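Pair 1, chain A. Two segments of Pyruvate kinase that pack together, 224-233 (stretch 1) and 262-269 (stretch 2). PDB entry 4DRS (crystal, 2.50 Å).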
# COMPACT_ATOMS: atom_id res chain seq x y z
N PHE A 224 -37.46 26.23 25.75
CA PHE A 224 -36.96 26.98 24.60
C PHE A 224 -36.63 26.07 23.42
O PHE A 224 -37.27 26.17 22.37
CB PHE A 224 -35.77 27.87 24.99
CG PHE A 224 -35.55 29.01 24.05
CD1 PHE A 224 -36.02 30.28 24.36
CD2 PHE A 224 -34.89 28.82 22.84
CE1 PHE A 224 -35.83 31.35 23.49
CE2 PHE A 224 -34.70 29.88 21.96
CZ PHE A 224 -35.16 31.15 22.29
N ALA A 225 -35.66 25.18 23.59
CA ALA A 225 -35.23 24.25 22.53
C ALA A 225 -36.36 23.35 22.04
O ALA A 225 -36.61 23.26 20.84
CB ALA A 225 -34.04 23.42 22.99
N LEU A 226 -37.06 22.69 22.95
CA LEU A 226 -38.16 21.83 22.56
C LEU A 226 -39.38 22.65 22.17
O LEU A 226 -40.00 22.40 21.13
CB LEU A 226 -38.50 20.82 23.66
CG LEU A 226 -37.41 19.80 24.00
CD1 LEU A 226 -37.88 18.84 25.08
CD2 LEU A 226 -36.98 19.04 22.75
N LYS A 227 -39.70 23.64 23.00
CA LYS A 227 -40.86 24.49 22.80
C LYS A 227 -40.86 25.16 21.42
O LYS A 227 -41.85 25.11 20.71
CB LYS A 227 -40.96 25.55 23.91
CG LYS A 227 -42.25 26.36 23.89
CD LYS A 227 -42.26 27.42 24.98
CE LYS A 227 -43.46 28.34 24.80
NZ LYS A 227 -43.69 29.20 26.00
N TYR A 228 -39.73 25.75 21.06
CA TYR A 228 -39.62 26.46 19.78
C TYR A 228 -39.01 25.62 18.66
O TYR A 228 -38.66 26.16 17.60
CB TYR A 228 -38.88 27.78 19.95
CG TYR A 228 -39.52 28.70 20.97
CD1 TYR A 228 -40.88 29.00 20.90
CD2 TYR A 228 -38.77 29.25 22.00
CE1 TYR A 228 -41.47 29.83 21.84
CE2 TYR A 228 -39.35 30.08 22.95
CZ TYR A 228 -40.70 30.37 22.86
OH TYR A 228 -41.29 31.19 23.79
N ASN A 229 -38.89 24.31 18.88
CA ASN A 229 -38.49 23.38 17.83
C ASN A 229 -37.07 23.65 17.26
O ASN A 229 -36.88 23.71 16.05
CB ASN A 229 -39.54 23.38 16.71
CG ASN A 229 -39.43 22.18 15.79
OD1 ASN A 229 -38.85 21.16 16.15
ND2 ASN A 229 -40.00 22.30 14.59
N LEU A 230 -36.10 23.83 18.15
CA LEU A 230 -34.71 24.02 17.74
C LEU A 230 -34.08 22.71 17.24
O LEU A 230 -34.66 21.64 17.40
CB LEU A 230 -33.89 24.67 18.87
CG LEU A 230 -33.88 26.21 18.91
CD1 LEU A 230 -35.26 26.79 19.16
CD2 LEU A 230 -32.90 26.73 19.96
N ASP A 231 -32.91 22.81 16.64
CA ASP A 231 -32.30 21.66 15.97
C ASP A 231 -31.16 20.98 16.73
O ASP A 231 -30.94 19.77 16.57
CB ASP A 231 -31.83 22.09 14.58
CG ASP A 231 -32.89 22.86 13.83
OD1 ASP A 231 -33.91 22.24 13.45
OD2 ASP A 231 -32.71 24.08 13.64
N PHE A 232 -30.46 21.75 17.55
CA PHE A 232 -29.32 21.23 18.30
C PHE A 232 -29.31 21.74 19.73
O PHE A 232 -29.68 22.89 20.00
CB PHE A 232 -27.99 21.59 17.61
CG PHE A 232 -27.98 21.31 16.13
CD1 PHE A 232 -27.75 20.02 15.66
CD2 PHE A 232 -28.20 22.32 15.22
CE1 PHE A 232 -27.75 19.76 14.29
CE2 PHE A 232 -28.19 22.07 13.85
CZ PHE A 232 -27.96 20.78 13.39
N ILE A 233 -28.87 20.88 20.65
CA ILE A 233 -28.56 21.26 22.01
C ILE A 233 -27.07 21.00 22.22
O ILE A 233 -26.63 19.84 22.24
CB ILE A 233 -29.38 20.44 23.05
CG1 ILE A 233 -30.88 20.69 22.88
CG2 ILE A 233 -28.95 20.80 24.47
CD1 ILE A 233 -31.77 19.71 23.62
N PRO A 262 -41.76 12.49 20.38
CA PRO A 262 -40.42 12.87 20.86
C PRO A 262 -39.64 13.62 19.79
O PRO A 262 -39.56 13.18 18.64
CB PRO A 262 -39.76 11.51 21.15
CG PRO A 262 -40.88 10.55 21.33
CD PRO A 262 -41.98 11.03 20.42
N SER A 263 -39.07 14.76 20.18
CA SER A 263 -38.29 15.58 19.27
C SER A 263 -37.09 14.80 18.73
O SER A 263 -36.49 13.98 19.44
CB SER A 263 -37.82 16.84 19.99
OG SER A 263 -37.02 17.64 19.14
N SER A 264 -36.73 15.06 17.48
CA SER A 264 -35.52 14.48 16.92
C SER A 264 -34.34 15.46 17.04
O SER A 264 -33.34 15.34 16.33
CB SER A 264 -35.75 14.04 15.47
OG SER A 264 -36.14 15.14 14.66
N ILE A 265 -34.47 16.43 17.95
CA ILE A 265 -33.40 17.39 18.25
C ILE A 265 -32.11 16.66 18.63
O ILE A 265 -32.13 15.68 19.37
CB ILE A 265 -33.84 18.39 19.36
CG1 ILE A 265 -32.86 19.57 19.44
CG2 ILE A 265 -34.01 17.70 20.72
CD1 ILE A 265 -33.35 20.75 20.25
N LYS A 266 -30.98 17.16 18.13
CA LYS A 266 -29.71 16.47 18.27
C LYS A 266 -28.86 16.97 19.43
O LYS A 266 -28.72 18.17 19.64
CB LYS A 266 -28.93 16.50 16.94
CG LYS A 266 -29.47 15.49 15.95
CD LYS A 266 -29.27 15.93 14.51
CE LYS A 266 -30.30 15.26 13.61
NZ LYS A 266 -31.70 15.67 13.95
N ILE A 267 -28.31 16.02 20.18
CA ILE A 267 -27.48 16.31 21.33
C ILE A 267 -26.02 16.35 20.91
O ILE A 267 -25.47 15.35 20.42
CB ILE A 267 -27.67 15.27 22.46
CG1 ILE A 267 -29.12 15.26 22.93
CG2 ILE A 267 -26.71 15.55 23.62
CD1 ILE A 267 -29.47 14.09 23.83
N ILE A 268 -25.40 17.50 21.10
CA ILE A 268 -23.99 17.69 20.78
C ILE A 268 -23.26 17.94 22.09
O ILE A 268 -23.46 18.96 22.74
CB ILE A 268 -23.80 18.84 19.78
CG1 ILE A 268 -24.56 18.52 18.48
CG2 ILE A 268 -22.32 19.08 19.49
CD1 ILE A 268 -24.67 19.68 17.53
N SER A 269 -22.44 16.98 22.51
CA SER A 269 -21.75 17.08 23.78
C SER A 269 -20.45 17.85 23.63
O SER A 269 -19.66 17.58 22.73
CB SER A 269 -21.50 15.70 24.38
OG SER A 269 -22.73 15.07 24.70
O HOH W 1 -31.95 18.23 14.55

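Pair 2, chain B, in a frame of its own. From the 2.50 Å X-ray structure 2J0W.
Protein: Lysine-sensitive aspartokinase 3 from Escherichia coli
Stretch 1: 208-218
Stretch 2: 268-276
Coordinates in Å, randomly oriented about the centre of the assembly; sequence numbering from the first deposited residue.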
# COMPACT_ATOMS: atom_id res chain seq x y z
N LEU B 208 -25.10 9.06 20.87
CA LEU B 208 -25.93 9.78 21.83
C LEU B 208 -25.19 9.94 23.17
O LEU B 208 -25.46 10.88 23.93
CB LEU B 208 -27.25 9.03 22.03
CG LEU B 208 -28.07 8.81 20.76
CD1 LEU B 208 -28.87 7.52 20.87
CD2 LEU B 208 -28.97 9.99 20.53
N ALA B 209 -24.27 9.02 23.44
CA ALA B 209 -23.48 9.05 24.66
C ALA B 209 -22.58 10.28 24.59
O ALA B 209 -22.48 11.05 25.56
CB ALA B 209 -22.64 7.79 24.77
N GLU B 210 -21.93 10.47 23.45
CA GLU B 210 -21.06 11.62 23.24
C GLU B 210 -21.86 12.90 23.26
O GLU B 210 -21.50 13.86 23.95
CB GLU B 210 -20.34 11.51 21.90
CG GLU B 210 -19.84 12.83 21.37
CD GLU B 210 -18.89 12.65 20.21
OE1 GLU B 210 -19.20 11.83 19.32
OE2 GLU B 210 -17.84 13.33 20.19
N ALA B 211 -22.96 12.91 22.51
CA ALA B 211 -23.82 14.08 22.44
C ALA B 211 -24.40 14.49 23.78
O ALA B 211 -24.68 15.67 24.01
CB ALA B 211 -24.95 13.84 21.44
N LEU B 212 -24.59 13.52 24.68
CA LEU B 212 -25.15 13.82 25.99
C LEU B 212 -24.12 13.86 27.12
O LEU B 212 -24.47 13.97 28.29
CB LEU B 212 -26.25 12.82 26.33
CG LEU B 212 -27.54 12.82 25.51
CD1 LEU B 212 -28.44 11.66 25.96
CD2 LEU B 212 -28.27 14.15 25.67
N HIS B 213 -22.84 13.75 26.77
CA HIS B 213 -21.77 13.76 27.78
C HIS B 213 -22.03 12.69 28.83
O HIS B 213 -22.19 12.98 30.01
CB HIS B 213 -21.71 15.12 28.46
CG HIS B 213 -21.88 16.27 27.52
ND1 HIS B 213 -21.04 16.51 26.46
CD2 HIS B 213 -22.83 17.24 27.46
CE1 HIS B 213 -21.46 17.58 25.79
NE2 HIS B 213 -22.54 18.03 26.38
N ALA B 214 -22.07 11.44 28.39
CA ALA B 214 -22.31 10.32 29.29
C ALA B 214 -21.01 9.83 29.91
O ALA B 214 -19.93 10.01 29.34
CB ALA B 214 -22.96 9.17 28.53
N SER B 215 -21.13 9.22 31.08
CA SER B 215 -19.98 8.68 31.78
C SER B 215 -19.64 7.33 31.19
O SER B 215 -18.53 6.82 31.38
CB SER B 215 -20.29 8.50 33.27
OG SER B 215 -21.58 8.96 33.60
N ARG B 216 -20.59 6.72 30.48
CA ARG B 216 -20.33 5.40 29.90
C ARG B 216 -21.42 4.83 28.99
O ARG B 216 -22.57 5.28 28.99
CB ARG B 216 -20.08 4.39 31.02
CG ARG B 216 -19.81 2.97 30.53
CD ARG B 216 -19.75 2.01 31.70
NE ARG B 216 -20.81 2.31 32.65
CZ ARG B 216 -21.14 1.54 33.67
NH1 ARG B 216 -20.49 0.40 33.88
NH2 ARG B 216 -22.12 1.91 34.48
N VAL B 217 -21.03 3.82 28.23
CA VAL B 217 -21.90 3.12 27.31
C VAL B 217 -21.82 1.64 27.59
O VAL B 217 -20.71 1.10 27.74
CB VAL B 217 -21.43 3.35 25.88
CG1 VAL B 217 -22.17 2.42 24.93
CG2 VAL B 217 -21.61 4.80 25.50
N ASP B 218 -22.96 0.98 27.68
CA ASP B 218 -22.95 -0.46 27.91
C ASP B 218 -23.54 -1.25 26.72
O ASP B 218 -24.71 -1.08 26.37
CB ASP B 218 -23.71 -0.83 29.19
CG ASP B 218 -22.92 -0.54 30.46
OD1 ASP B 218 -21.69 -0.76 30.46
OD2 ASP B 218 -23.53 -0.09 31.45
N VAL B 268 -13.61 7.55 21.30
CA VAL B 268 -12.31 8.19 21.30
C VAL B 268 -12.44 9.70 21.39
O VAL B 268 -11.73 10.35 22.14
CB VAL B 268 -11.52 7.85 20.01
CG1 VAL B 268 -10.25 8.68 19.94
CG2 VAL B 268 -11.18 6.38 19.98
N ARG B 269 -13.36 10.26 20.61
CA ARG B 269 -13.55 11.70 20.61
C ARG B 269 -13.97 12.31 21.94
O ARG B 269 -13.73 13.50 22.17
CB ARG B 269 -14.57 12.10 19.54
CG ARG B 269 -14.11 11.82 18.13
CD ARG B 269 -14.81 12.76 17.19
NE ARG B 269 -16.27 12.64 17.24
CZ ARG B 269 -16.97 11.81 16.47
NH1 ARG B 269 -16.36 11.01 15.60
NH2 ARG B 269 -18.29 11.78 16.57
N SER B 270 -14.60 11.52 22.81
CA SER B 270 -15.04 12.01 24.12
C SER B 270 -14.60 11.17 25.31
O SER B 270 -15.06 11.37 26.44
CB SER B 270 -16.56 12.17 24.14
OG SER B 270 -16.95 13.33 23.42
N ASP B 271 -13.70 10.22 25.06
CA ASP B 271 -13.17 9.36 26.11
C ASP B 271 -14.26 8.69 26.94
O ASP B 271 -14.19 8.65 28.17
CB ASP B 271 -12.24 10.19 27.01
CG ASP B 271 -11.25 9.33 27.78
OD1 ASP B 271 -11.48 9.07 28.98
OD2 ASP B 271 -10.25 8.91 27.17
N ILE B 272 -15.28 8.16 26.26
CA ILE B 272 -16.38 7.48 26.94
C ILE B 272 -16.19 5.98 26.88
O ILE B 272 -16.53 5.31 25.90
CB ILE B 272 -17.74 7.85 26.31
CG1 ILE B 272 -17.99 9.36 26.44
CG2 ILE B 272 -18.85 7.07 27.01
CD1 ILE B 272 -19.28 9.86 25.79
N PRO B 273 -15.63 5.41 27.95
CA PRO B 273 -15.38 3.97 28.01
C PRO B 273 -16.65 3.19 27.64
O PRO B 273 -17.76 3.65 27.90
CB PRO B 273 -14.93 3.75 29.45
CG PRO B 273 -15.69 4.79 30.19
CD PRO B 273 -15.55 6.00 29.30
N VAL B 274 -16.47 2.02 27.04
CA VAL B 274 -17.58 1.18 26.59
C VAL B 274 -17.47 -0.22 27.19
O VAL B 274 -16.40 -0.83 27.15
CB VAL B 274 -17.57 1.07 25.03
CG1 VAL B 274 -18.57 0.05 24.54
CG2 VAL B 274 -17.87 2.43 24.41
N PHE B 275 -18.57 -0.71 27.75
CA PHE B 275 -18.60 -2.03 28.34
C PHE B 275 -19.33 -3.06 27.45
O PHE B 275 -20.37 -2.75 26.87
CB PHE B 275 -19.27 -2.01 29.70
CG PHE B 275 -19.42 -3.36 30.29
CD1 PHE B 275 -18.30 -4.05 30.74
CD2 PHE B 275 -20.65 -3.99 30.33
CE1 PHE B 275 -18.39 -5.34 31.21
CE2 PHE B 275 -20.77 -5.30 30.80
CZ PHE B 275 -19.63 -5.98 31.24
N VAL B 276 -18.80 -4.28 27.39
CA VAL B 276 -19.39 -5.31 26.54
C VAL B 276 -19.67 -6.63 27.27
O VAL B 276 -18.74 -7.35 27.62
CB VAL B 276 -18.47 -5.63 25.29
CG1 VAL B 276 -19.18 -6.59 24.33
CG2 VAL B 276 -18.08 -4.35 24.56

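Pair 1, from pyruvate kinase, and pair 2, from lysine-sensitive aspartokinase 3, share one backbone arrangement: the end of a helix turns through a short loop into a strand, which runs parallel to a strand of the second stretch. Fourteen central residues superpose with an RMSD of 0.8 Å. In both, the turn out of the helix is held by a matching bond, from L230(A) N to A225(A) O in pair 1 and from A214(B) N to A209(B) O in pair 2 (2.9 Å; 2.8 Å in pair 1), and N229(A) and H213(B), which coincide, both adopt positive phi.

The strand register is also common. I233(A) pairs with I267(A) as V217(B) does with V274(B). I233(A) N donates to K266(A) O at 2.9 Å, and its O accepts from I268(A) N at 2.9 Å. At the equivalent positions V217(B) N reaches P273(B) O at 3.3 Å, while F275(B) N lies 2.8 Å from V217(B) O. Pair 1 has one further rung, K266(A) N to D231(A) O at 3.0 Å; the matching P273(B) is a proline and has no amide hydrogen to give to S215(B). P273(B) CG instead approaches S215(B) O, at 3.7 Å.

The clearest shared solution is an isoleucine, I265(A) or I272(B), that points toward the first stretch and fills the space between helix end and strand. Its CD1 meets the helix alanine in each case, at 3.9 Å from A225(A) CB and 4.1 Å from A209(B) CB. The chi1 rotamers differ, t for I265(A) and m for I272(B), and so do the atoms that meet the strand: CD1 of I265(A) lies 3.6 Å from I233(A) CG1, whereas CG2 of I272(B) lies 3.9 Å from V217(B) CG2.

Beside this isoleucine the chemistry diverges. L226(A) makes an apolar contact, its CD2 3.8 Å from I265(A) CG2 and 3.6 Å from S263(A) CB. The matching E210(B) is charged and forms a salt bridge with R269(B), OE1 to NH2 at 2.9 Å, although both of its hydrogen bonds, R269(B) NH2 to E210(B) OE1 and R269(B) NE to E210(B) OE2, are weak. The serines match in position but not in role: S263(A) OG accepts from I265(A) N within its own stretch at 3.1 Å, while S270(B) OG gives a weak bond to E210(B) OE2 at 3.4 Å.

On the strand, F232(A) packs its CD1 3.6 Å from I268(A) CD1. The matching R216(B) makes no close contact with F275(B), the counterpart of I268(A); its CG lies 3.4 Å from the backbone O of P273(B).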